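Local structure of Udp-n-acetylglucosamine pyrophosphorylase (Trypanosoma brucei, 4BQH) at residues T43-G48 with R228-A233. The protein probably catalyses the formation of UDP-N-acetylglucosamine and diphosphate from UTP and N-acetylglucosamine 1-phosphate, and is bound here to an allosteric inhibitor. Sequence-based numbering, arbitrary orientation.
Sequences TNELAG and RGRICA. With 9VU ((3S)-3-[2-(1,3-benzodioxol-5-yl)-2-oxidanylidene-ethyl]-4-bromanyl-5-methyl-3-oxidanyl-1H-indol-2-one), chain C.
Glu45 and Arg230 meet in an end-on, bidentate salt bridge, a worked example of how two charged groups lock each other's rotation when both present two atoms. Arg230 NH2 donates to Glu45 OE1 at 2.8 Å, on the syn lone pair of that oxygen, while Arg230 NH1 reaches Glu45 OE2 at 3.0 Å with a fairly straight bond. NH1 also comes from the syn side of OE2, but stands 23° out of the carboxylate plane. Seen from the arginine the fit is flatter, since both oxygens lie close to the guanidinium plane and the two groups are turned by just 28° against each other. The side chains themselves cross at about a right angle. Arg230 gets there by stretching out from CG to NE, with CG turned away from its own backbone N (chi1 -172°); its CB is not aimed at residues 43-48, but the extended chain brings the guanidinium close to them.

The pair ties the chain at the end of helix 32-44 to the central strand of a small three-stranded antiparallel sheet, 213-214, 230-234 and 225-227, in this GT-A-type UDPGP family enzyme. Next to it lies an apolar contact: Leu46 and Ile231 approach tip to tip, CD2 of the leucine 4.1 Å from CD1 of the isoleucine, and the same Leu46 CD2 is 4.4 Å from Ala233 CB. Pro214 of the neighbouring strand touches both Leu46 and Ile231, and the adjoining Cys232 is joined by a disulfide to Cys215. Two residues beyond Leu46, Gly48 O accepts a 2.8 Å hydrogen bond from the indolone nitrogen NAG of the inhibitor 9VU, which is also hydrogen-bonded to Asp50 N.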
ATOM      1  N   THR A  43       2.775 -19.628  16.329  1.00 15.40           N
ATOM      2  CA  THR A  43       4.052 -19.672  15.587  1.00 15.89           C
ATOM      3  C   THR A  43       4.028 -18.960  14.227  1.00 16.30           C
ATOM      4  O   THR A  43       4.908 -18.139  13.930  1.00 16.92           O
ATOM      5  CB  THR A  43       4.527 -21.146  15.411  1.00 16.72           C
ATOM      6  OG1 THR A  43       4.668 -21.747  16.705  1.00 16.78           O
ATOM      7  CG2 THR A  43       5.859 -21.210  14.701  1.00 17.14           C
ATOM      8  N   ASN A  44       3.030 -19.275  13.407  1.00 16.49           N
ATOM      9  CA  ASN A  44       2.985 -18.866  12.008  1.00 16.86           C
ATOM     10  C   ASN A  44       2.137 -17.645  11.726  1.00 16.47           C
ATOM     11  O   ASN A  44       2.359 -16.977  10.709  1.00 16.95           O
ATOM     12  CB  ASN A  44       2.478 -20.010  11.140  1.00 18.31           C
ATOM     13  CG  ASN A  44       3.300 -21.262  11.316  1.00 20.49           C
ATOM     14  OD1 ASN A  44       4.504 -21.190  11.591  1.00 23.15           O
ATOM     15  ND2 ASN A  44       2.657 -22.414  11.188  1.00 21.64           N
ATOM     16  N   GLU A  45       1.152 -17.380  12.586  1.00 14.93           N
ATOM     17  CA  GLU A  45       0.228 -16.257  12.347  1.00 14.71           C
ATOM     18  C   GLU A  45       0.436 -15.125  13.334  1.00 13.66           C
ATOM     19  O   GLU A  45      -0.000 -14.008  13.061  1.00 14.63           O
ATOM     20  CB  GLU A  45      -1.236 -16.700  12.437  1.00 15.22           C
ATOM     21  CG  GLU A  45      -1.602 -17.768  11.424  1.00 17.63           C
ATOM     22  CD  GLU A  45      -3.063 -18.153  11.548  1.00 18.71           C
ATOM     23  OE1 GLU A  45      -3.934 -17.262  11.442  1.00 20.00           O
ATOM     24  OE2 GLU A  45      -3.341 -19.340  11.764  1.00 19.28           O
ATOM     25  N   LEU A  46       1.023 -15.426  14.491  1.00 12.75           N
ATOM     26  CA  LEU A  46       1.362 -14.386  15.484  1.00 12.71           C
ATOM     27  C   LEU A  46       2.859 -14.364  15.809  1.00 13.01           C
ATOM     28  O   LEU A  46       3.263 -14.072  16.941  1.00 12.52           O
ATOM     29  CB  LEU A  46       0.532 -14.538  16.775  1.00 13.24           C
ATOM     30  CG  LEU A  46      -0.950 -14.214  16.528  1.00 13.00           C
ATOM     31  CD1 LEU A  46      -1.692 -15.524  16.456  1.00 14.29           C
ATOM     32  CD2 LEU A  46      -1.515 -13.302  17.615  1.00 13.83           C
ATOM     33  N   ALA A  47       3.672 -14.703  14.813  1.00 13.45           N
ATOM     34  CA  ALA A  47       5.125 -14.706  14.983  1.00 12.86           C
ATOM     35  C   ALA A  47       5.591 -13.358  15.544  1.00 13.10           C
ATOM     36  O   ALA A  47       5.146 -12.296  15.082  1.00 14.03           O
ATOM     37  CB  ALA A  47       5.808 -15.002  13.651  1.00 13.18           C
ATOM     38  N   GLY A  48       6.446 -13.405  16.556  1.00 12.95           N
ATOM     39  CA  GLY A  48       7.071 -12.206  17.089  1.00 12.82           C
ATOM     40  C   GLY A  48       6.230 -11.402  18.065  1.00 13.25           C
ATOM     41  O   GLY A  48       6.778 -10.574  18.795  1.00 12.72           O
ATOM     42  N   ARG A 228     -11.131 -24.310  21.035  1.00 13.32           N
ATOM     43  CA  ARG A 228     -10.111 -24.816  21.925  1.00 14.86           C
ATOM     44  C   ARG A 228      -8.722 -24.853  21.267  1.00 14.72           C
ATOM     45  O   ARG A 228      -7.712 -24.956  21.971  1.00 17.44           O
ATOM     46  CB  ARG A 228     -10.526 -26.183  22.505  1.00 16.43           C
ATOM     47  CG  ARG A 228     -11.669 -26.040  23.515  1.00 19.49           C
ATOM     48  CD  ARG A 228     -12.004 -27.363  24.149  1.00 23.26           C
ATOM     49  NE  ARG A 228     -10.857 -27.871  24.894  1.00 26.57           N
ATOM     50  CZ  ARG A 228     -10.848 -28.995  25.593  1.00 28.57           C
ATOM     51  NH1 ARG A 228     -11.943 -29.788  25.665  1.00 28.38           N
ATOM     52  NH2 ARG A 228      -9.733 -29.333  26.208  1.00 28.92           N
ATOM     53  N   GLY A 229      -8.673 -24.758  19.944  1.00 14.31           N
ATOM     54  CA  GLY A 229      -7.414 -24.815  19.211  1.00 14.76           C
ATOM     55  C   GLY A 229      -7.056 -23.524  18.476  1.00 14.91           C
ATOM     56  O   GLY A 229      -6.189 -23.527  17.607  1.00 14.73           O
ATOM     57  N   ARG A 230      -7.709 -22.424  18.823  1.00 13.87           N
ATOM     58  CA  ARG A 230      -7.488 -21.178  18.078  1.00 13.90           C
ATOM     59  C   ARG A 230      -7.869 -19.961  18.895  1.00 14.09           C
ATOM     60  O   ARG A 230      -8.977 -19.894  19.433  1.00 12.79           O
ATOM     61  CB  ARG A 230      -8.275 -21.191  16.765  1.00 15.01           C
ATOM     62  CG  ARG A 230      -7.941 -20.023  15.841  1.00 15.58           C
ATOM     63  CD  ARG A 230      -8.473 -20.231  14.430  1.00 17.15           C
ATOM     64  NE  ARG A 230      -8.052 -19.122  13.560  1.00 18.51           N
ATOM     65  CZ  ARG A 230      -6.850 -19.042  12.990  1.00 18.90           C
ATOM     66  NH1 ARG A 230      -5.942 -19.990  13.211  1.00 17.71           N
ATOM     67  NH2 ARG A 230      -6.556 -18.009  12.214  1.00 19.90           N
ATOM     68  N   ILE A 231      -6.948 -19.002  18.994  1.00 13.12           N
ATOM     69  CA  ILE A 231      -7.281 -17.736  19.630  1.00 14.05           C
ATOM     70  C   ILE A 231      -7.923 -16.796  18.631  1.00 13.78           C
ATOM     71  O   ILE A 231      -7.687 -16.875  17.429  1.00 13.36           O
ATOM     72  CB  ILE A 231      -6.073 -17.040  20.302  1.00 15.86           C
ATOM     73  CG1 ILE A 231      -5.118 -16.455  19.276  1.00 16.31           C
ATOM     74  CG2 ILE A 231      -5.357 -17.957  21.281  1.00 16.61           C
ATOM     75  CD1 ILE A 231      -4.260 -15.347  19.869  1.00 17.54           C
ATOM     76  N   CYS A 232      -8.765 -15.916  19.150  1.00 14.46           N
ATOM     77  CA  CYS A 232      -9.345 -14.872  18.362  1.00 15.37           C
ATOM     78  C   CYS A 232      -8.216 -13.889  18.028  1.00 13.64           C
ATOM     79  O   CYS A 232      -7.516 -13.403  18.912  1.00 13.66           O
ATOM     80  CB  CYS A 232     -10.425 -14.156  19.163  1.00 18.12           C
ATOM     81  SG  CYS A 232     -11.355 -13.116  18.045  1.00 28.27           S
ATOM     82  N   ALA A 233      -8.021 -13.653  16.739  1.00 13.02           N
ATOM     83  CA  ALA A 233      -7.021 -12.677  16.265  1.00 12.89           C
ATOM     84  C   ALA A 233      -7.494 -12.107  14.939  1.00 13.03           C
ATOM     85  O   ALA A 233      -8.325 -12.706  14.234  1.00 13.50           O
ATOM     86  CB  ALA A 233      -5.623 -13.307  16.144  1.00 12.60           C
TER
HETATM   87  OAN 9VU C1539       4.431  -7.472  19.907  1.00 13.61           O
HETATM   88  CAH 9VU C1539       5.307  -7.090  19.106  1.00 13.99           C
HETATM   89  NAG 9VU C1539       6.381  -7.813  18.776  1.00 14.02           N
HETATM   90  CAC 9VU C1539       7.145  -7.091  17.912  1.00 13.59           C
HETATM   91  CAB 9VU C1539       8.313  -7.423  17.352  1.00 13.80           C
HETATM   92  CAA 9VU C1539       9.017  -6.563  16.494  1.00 14.26           C
HETATM   93  CAF 9VU C1539       8.462  -5.303  16.241  1.00 14.55           C
HETATM   94  CAJ 9VU C1539       9.146  -4.385  15.374  1.00 14.82           C
HETATM   95  CAE 9VU C1539       7.227  -4.998  16.857  1.00 13.97           C
HETATM   96 BRA  9VU C1539       6.475  -3.306  16.435  1.00 15.30          BR
HETATM   97  CAD 9VU C1539       6.580  -5.874  17.675  1.00 13.91           C
HETATM   98  CAI 9VU C1539       5.363  -5.832  18.445  1.00 13.97           C
HETATM   99  OAL 9VU C1539       5.477  -4.850  19.479  1.00 15.78           O
HETATM  100  CAM 9VU C1539       4.082  -5.429  17.667  1.00 13.67           C
HETATM  101  CAO 9VU C1539       3.639  -6.472  16.620  1.00 13.40           C
HETATM  102  OAP 9VU C1539       4.211  -7.573  16.619  1.00 14.80           O
HETATM  103  CAQ 9VU C1539       2.562  -6.134  15.749  1.00 13.19           C
HETATM  104  CAV 9VU C1539       2.106  -4.824  15.582  1.00 12.82           C
HETATM  105  CAU 9VU C1539       1.081  -4.531  14.762  1.00 12.68           C
HETATM  106  OAY 9VU C1539       0.532  -3.312  14.484  1.00 12.32           O
HETATM  107  CAX 9VU C1539      -0.755  -3.642  13.891  1.00 11.89           C
HETATM  108  OAW 9VU C1539      -0.520  -4.918  13.283  1.00 11.82           O
HETATM  109  CAT 9VU C1539       0.469  -5.474  14.048  1.00 12.53           C
HETATM  110  CAS 9VU C1539       0.861  -6.756  14.142  1.00 12.63           C
HETATM  111  CAR 9VU C1539       1.917  -7.111  14.980  1.00 13.19           C